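PDB 3EAF: ABC transporter, substrate binding protein, which binds magnesium and probably captures a small solute outside the cell for delivery to the membrane components of an ABC importer. Local coordinates for residues Pro122-Phe134 / Phe369-Thr381. Numbering follows the deposited sequence.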
loop_
_atom_site.group_PDB
_atom_site.type_symbol
_atom_site.label_atom_id
_atom_site.label_comp_id
_atom_site.label_asym_id
_atom_site.label_seq_id
_atom_site.Cartn_x
_atom_site.Cartn_y
_atom_site.Cartn_z
ATOM N N PRO A 122 -4.404 3.739 -5.651
ATOM C CA PRO A 122 -3.733 3.846 -6.950
ATOM C C PRO A 122 -2.485 2.969 -6.950
ATOM O O PRO A 122 -1.958 2.656 -5.890
ATOM C CB PRO A 122 -3.332 5.326 -7.031
ATOM C CG PRO A 122 -4.147 6.032 -5.976
ATOM C CD PRO A 122 -4.366 5.006 -4.900
ATOM N N ASP A 123 -2.011 2.587 -8.127
ATOM C CA ASP A 123 -0.764 1.844 -8.215
ATOM C C ASP A 123 0.385 2.714 -7.702
ATOM O O ASP A 123 0.255 3.937 -7.641
ATOM C CB ASP A 123 -0.500 1.457 -9.659
ATOM C CG ASP A 123 -0.301 2.666 -10.533
ATOM O OD1 ASP A 123 0.864 3.014 -10.803
ATOM O OD2 ASP A 123 -1.310 3.289 -10.900
ATOM N N TYR A 124 1.507 2.078 -7.362
ATOM C CA TYR A 124 2.704 2.758 -6.850
ATOM C C TYR A 124 3.226 3.912 -7.708
ATOM O O TYR A 124 3.763 4.889 -7.187
ATOM C CB TYR A 124 3.843 1.753 -6.692
ATOM C CG TYR A 124 3.795 0.879 -5.458
ATOM C CD1 TYR A 124 4.146 -0.465 -5.538
ATOM C CD2 TYR A 124 3.425 1.397 -4.210
ATOM C CE1 TYR A 124 4.131 -1.286 -4.411
ATOM C CE2 TYR A 124 3.403 0.578 -3.069
ATOM C CZ TYR A 124 3.757 -0.762 -3.185
ATOM O OH TYR A 124 3.741 -1.586 -2.083
ATOM N N SER A 125 3.101 3.779 -9.023
ATOM C CA SER A 125 3.638 4.776 -9.952
ATOM C C SER A 125 2.789 6.053 -9.954
ATOM O O SER A 125 3.323 7.156 -9.808
ATOM C CB SER A 125 3.768 4.177 -11.357
ATOM O OG SER A 125 4.486 2.951 -11.322
ATOM N N THR A 126 1.471 5.890 -10.096
ATOM C CA THR A 126 0.503 6.986 -9.976
ATOM C C THR A 126 0.603 7.683 -8.624
ATOM O O THR A 126 0.536 8.912 -8.555
ATOM C CB THR A 126 -0.939 6.477 -10.160
ATOM O OG1 THR A 126 -1.039 5.781 -11.410
ATOM C CG2 THR A 126 -1.939 7.630 -10.127
ATOM N N GLN A 127 0.760 6.896 -7.556
ATOM C CA GLN A 127 1.014 7.438 -6.218
ATOM C C GLN A 127 2.286 8.294 -6.202
ATOM O O GLN A 127 2.265 9.439 -5.735
ATOM C CB GLN A 127 1.120 6.308 -5.177
ATOM C CG GLN A 127 -0.221 5.657 -4.815
ATOM C CD GLN A 127 -0.134 4.709 -3.625
ATOM O OE1 GLN A 127 -0.617 3.567 -3.678
ATOM N NE2 GLN A 127 0.462 5.180 -2.542
ATOM N N ALA A 128 3.383 7.730 -6.708
ATOM C CA ALA A 128 4.681 8.411 -6.740
ATOM C C ALA A 128 4.612 9.717 -7.528
ATOM O O ALA A 128 5.087 10.752 -7.068
ATOM C CB ALA A 128 5.756 7.502 -7.324
ATOM N N CYS A 129 4.007 9.660 -8.708
ATOM C CA CYS A 129 3.933 10.833 -9.575
ATOM C C CYS A 129 3.010 11.903 -8.992
ATOM O O CYS A 129 3.255 13.094 -9.174
ATOM C CB CYS A 129 3.530 10.434 -10.992
ATOM S SG CYS A 129 4.785 9.416 -11.826
ATOM N N SER A 130 1.970 11.472 -8.277
ATOM C CA SER A 130 1.091 12.383 -7.539
ATOM C C SER A 130 1.840 13.131 -6.443
ATOM O O SER A 130 1.672 14.347 -6.284
ATOM C CB SER A 130 -0.094 11.630 -6.940
ATOM O OG SER A 130 -0.948 11.138 -7.960
ATOM N N GLY A 131 2.660 12.403 -5.687
ATOM C CA GLY A 131 3.484 12.992 -4.623
ATOM C C GLY A 131 4.549 13.939 -5.154
ATOM O O GLY A 131 4.838 14.971 -4.536
ATOM N N LEU A 132 5.135 13.589 -6.302
ATOM C CA LEU A 132 6.191 14.400 -6.914
ATOM C C LEU A 132 5.636 15.675 -7.552
ATOM O O LEU A 132 6.294 16.720 -7.530
ATOM C CB LEU A 132 6.987 13.573 -7.928
ATOM C CG LEU A 132 7.866 12.472 -7.314
ATOM C CD1 LEU A 132 8.280 11.452 -8.369
ATOM C CD2 LEU A 132 9.092 13.063 -6.587
ATOM N N ALA A 133 4.428 15.574 -8.115
ATOM C CA ALA A 133 3.676 16.728 -8.616
ATOM C C ALA A 133 3.375 17.696 -7.482
ATOM O O ALA A 133 3.493 18.920 -7.654
ATOM C CB ALA A 133 2.379 16.273 -9.291
ATOM N N PHE A 134 2.991 17.152 -6.324
ATOM C CA PHE A 134 2.831 17.959 -5.111
ATOM C C PHE A 134 4.109 18.751 -4.812
ATOM O O PHE A 134 4.051 19.966 -4.588
ATOM C CB PHE A 134 2.447 17.111 -3.884
ATOM C CG PHE A 134 2.746 17.796 -2.574
ATOM C CD1 PHE A 134 1.854 18.726 -2.040
ATOM C CD2 PHE A 134 3.949 17.566 -1.913
ATOM C CE1 PHE A 134 2.145 19.389 -0.852
ATOM C CE2 PHE A 134 4.253 18.230 -0.729
ATOM C CZ PHE A 134 3.350 19.138 -0.193
ATOM N N PHE A 369 -3.878 15.206 -3.503
ATOM C CA PHE A 369 -3.106 15.586 -4.686
ATOM C C PHE A 369 -3.101 14.489 -5.736
ATOM O O PHE A 369 -3.206 13.306 -5.414
ATOM C CB PHE A 369 -1.683 15.984 -4.282
ATOM C CG PHE A 369 -1.635 17.200 -3.398
ATOM C CD1 PHE A 369 -1.631 18.477 -3.952
ATOM C CD2 PHE A 369 -1.618 17.069 -2.013
ATOM C CE1 PHE A 369 -1.604 19.607 -3.136
ATOM C CE2 PHE A 369 -1.593 18.193 -1.184
ATOM C CZ PHE A 369 -1.584 19.464 -1.748
ATOM N N GLU A 370 -2.996 14.897 -6.995
ATOM C CA GLU A 370 -3.066 13.975 -8.122
ATOM C C GLU A 370 -2.100 14.410 -9.214
ATOM O O GLU A 370 -1.947 15.602 -9.476
ATOM C CB GLU A 370 -4.495 13.939 -8.676
ATOM C CG GLU A 370 -4.822 12.727 -9.533
ATOM C CD GLU A 370 -6.215 12.789 -10.140
ATOM O OE1 GLU A 370 -7.070 13.534 -9.616
ATOM O OE2 GLU A 370 -6.463 12.088 -11.145
ATOM N N ALA A 371 -1.452 13.436 -9.845
ATOM C CA ALA A 371 -0.597 13.694 -11.003
ATOM C C ALA A 371 -1.437 14.243 -12.165
ATOM O O ALA A 371 -2.634 13.938 -12.249
ATOM C CB ALA A 371 0.116 12.418 -11.417
ATOM N N PRO A 372 -0.823 15.059 -13.055
ATOM C CA PRO A 372 -1.548 15.561 -14.230
ATOM C C PRO A 372 -2.262 14.444 -14.979
ATOM O O PRO A 372 -1.743 13.325 -15.073
ATOM C CB PRO A 372 -0.441 16.154 -15.111
ATOM C CG PRO A 372 0.633 16.551 -14.158
ATOM C CD PRO A 372 0.565 15.570 -13.002
ATOM N N SER A 373 -3.437 14.758 -15.511
ATOM C CA SER A 373 -4.271 13.784 -16.215
ATOM C C SER A 373 -3.570 13.137 -17.417
ATOM O O SER A 373 -3.838 11.981 -17.748
ATOM C CB SER A 373 -5.575 14.442 -16.670
ATOM O OG SER A 373 -6.278 14.986 -15.562
ATOM N N GLN A 374 -2.673 13.883 -18.055
ATOM C CA GLN A 374 -2.039 13.438 -19.298
ATOM C C GLN A 374 -0.889 12.453 -19.063
ATOM O O GLN A 374 -0.395 11.834 -20.006
ATOM C CB GLN A 374 -1.600 14.647 -20.153
ATOM C CG GLN A 374 -0.653 15.652 -19.454
ATOM C CD GLN A 374 -0.756 17.091 -19.991
ATOM O OE1 GLN A 374 -1.262 17.336 -21.090
ATOM N NE2 GLN A 374 -0.258 18.045 -19.206
ATOM N N VAL A 375 -0.483 12.300 -17.803
ATOM C CA VAL A 375 0.642 11.437 -17.441
ATOM C C VAL A 375 0.116 10.046 -17.099
ATOM O O VAL A 375 -0.555 9.852 -16.078
ATOM C CB VAL A 375 1.447 12.012 -16.254
ATOM C CG1 VAL A 375 2.658 11.138 -15.952
ATOM C CG2 VAL A 375 1.873 13.455 -16.533
ATOM N N ASP A 376 0.405 9.085 -17.968
ATOM C CA ASP A 376 -0.089 7.727 -17.789
ATOM C C ASP A 376 0.919 6.885 -17.004
ATOM O O ASP A 376 1.537 5.958 -17.542
ATOM C CB ASP A 376 -0.420 7.092 -19.138
ATOM C CG ASP A 376 -1.449 5.977 -19.023
ATOM O OD1 ASP A 376 -1.710 5.480 -17.905
ATOM O OD2 ASP A 376 -1.999 5.588 -20.067
ATOM N N CYS A 377 1.073 7.234 -15.728
ATOM C CA CYS A 377 2.014 6.586 -14.814
ATOM C C CYS A 377 1.889 5.064 -14.822
ATOM O O CYS A 377 2.892 4.348 -14.909
ATOM C CB CYS A 377 1.793 7.097 -13.389
ATOM S SG CYS A 377 1.216 8.802 -13.275
ATOM N N ALA A 378 0.650 4.585 -14.727
ATOM C CA ALA A 378 0.351 3.160 -14.666
ATOM C C ALA A 378 0.864 2.425 -15.894
ATOM O O ALA A 378 1.632 1.472 -15.773
ATOM C CB ALA A 378 -1.145 2.941 -14.507
ATOM N N ARG A 379 0.444 2.877 -17.075
ATOM C CA ARG A 379 0.829 2.199 -18.307
ATOM C C ARG A 379 2.328 2.274 -18.611
ATOM O O ARG A 379 2.863 1.365 -19.241
ATOM C CB ARG A 379 -0.032 2.653 -19.486
ATOM C CG ARG A 379 -1.458 2.116 -19.378
ATOM C CD ARG A 379 -2.274 2.344 -20.641
ATOM N NE ARG A 379 -3.660 1.912 -20.462
ATOM C CZ ARG A 379 -4.605 2.640 -19.875
ATOM N NH1 ARG A 379 -4.330 3.849 -19.402
ATOM N NH2 ARG A 379 -5.832 2.149 -19.759
ATOM N N TYR A 380 3.004 3.318 -18.125
ATOM C CA TYR A 380 4.468 3.408 -18.242
ATOM C C TYR A 380 5.114 2.182 -17.614
ATOM O O TYR A 380 6.007 1.570 -18.203
ATOM C CB TYR A 380 5.027 4.665 -17.562
ATOM C CG TYR A 380 4.601 5.999 -18.151
ATOM C CD1 TYR A 380 4.014 6.088 -19.417
ATOM C CD2 TYR A 380 4.820 7.181 -17.447
ATOM C CE1 TYR A 380 3.625 7.324 -19.951
ATOM C CE2 TYR A 380 4.448 8.409 -17.973
ATOM C CZ TYR A 380 3.854 8.474 -19.225
ATOM O OH TYR A 380 3.489 9.702 -19.740
ATOM N N THR A 381 4.646 1.824 -16.420
ATOM C CA THR A 381 5.195 0.699 -15.679
ATOM C C THR A 381 4.796 -0.636 -16.317
ATOM O O THR A 381 5.621 -1.546 -16.418
ATOM C CB THR A 381 4.779 0.755 -14.191
ATOM O OG1 THR A 381 5.192 2.009 -13.637
ATOM C CG2 THR A 381 5.428 -0.380 -13.394
#
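Two hydrogen bonds tie S125 and S130 to T381 and A371. At one end the hydroxyls S125 OG and T381 OG1 lie 2.6 Å apart, close enough for a short bond in which either may donate. Further along the helix, A371 N donates to S130 OG over 3.0 Å, bent to 143° at the hydrogen. The same hydroxyl gives its own proton to T126 O, one turn back; with OG beside its backbone N (chi1 -67°), S130 spans helix and incoming chain. T126 O thus takes S130 N and S130 OG from opposite faces of its carbonyl plane.

D123 is the N-cap of helix 124-139. Its OD1 accepts T126 N from above the carboxylate plane, with a weaker bond from S125 N, while OD2 receives T126 OG1 on the syn side at 2.6 Å; across the contact OD2 rests on the methyl of A378, at 3.6 Å from its CB. Cutting the carboxylate back to the methyl of an alanine is likely to leave T126 N, T126 OG1 and the more weakly held S125 N without this acceptor, and to open a gap beside A378.

The arrangement belongs to the two-lobed periplasmic binding protein fold: after edge strand 363-369 of the seven-stranded sheet, the chain runs over helix 124-139, and helix 377-382 then crosses its first turn.

Apolar contacts lie between the two bonds and beyond them. The sulfur of C377 packs 3.6 Å from C129 CB, and A371 sets its methyl against the C129 backbone, with P372 CD beyond it near A133. The aromatic pair at the far end is T-shaped: F134 directs its CD1 edge over the centre of the F369 ring, 3.5 Å above its plane, with the planes at 64°. I354 of strand 352-357 touches both phenylalanines.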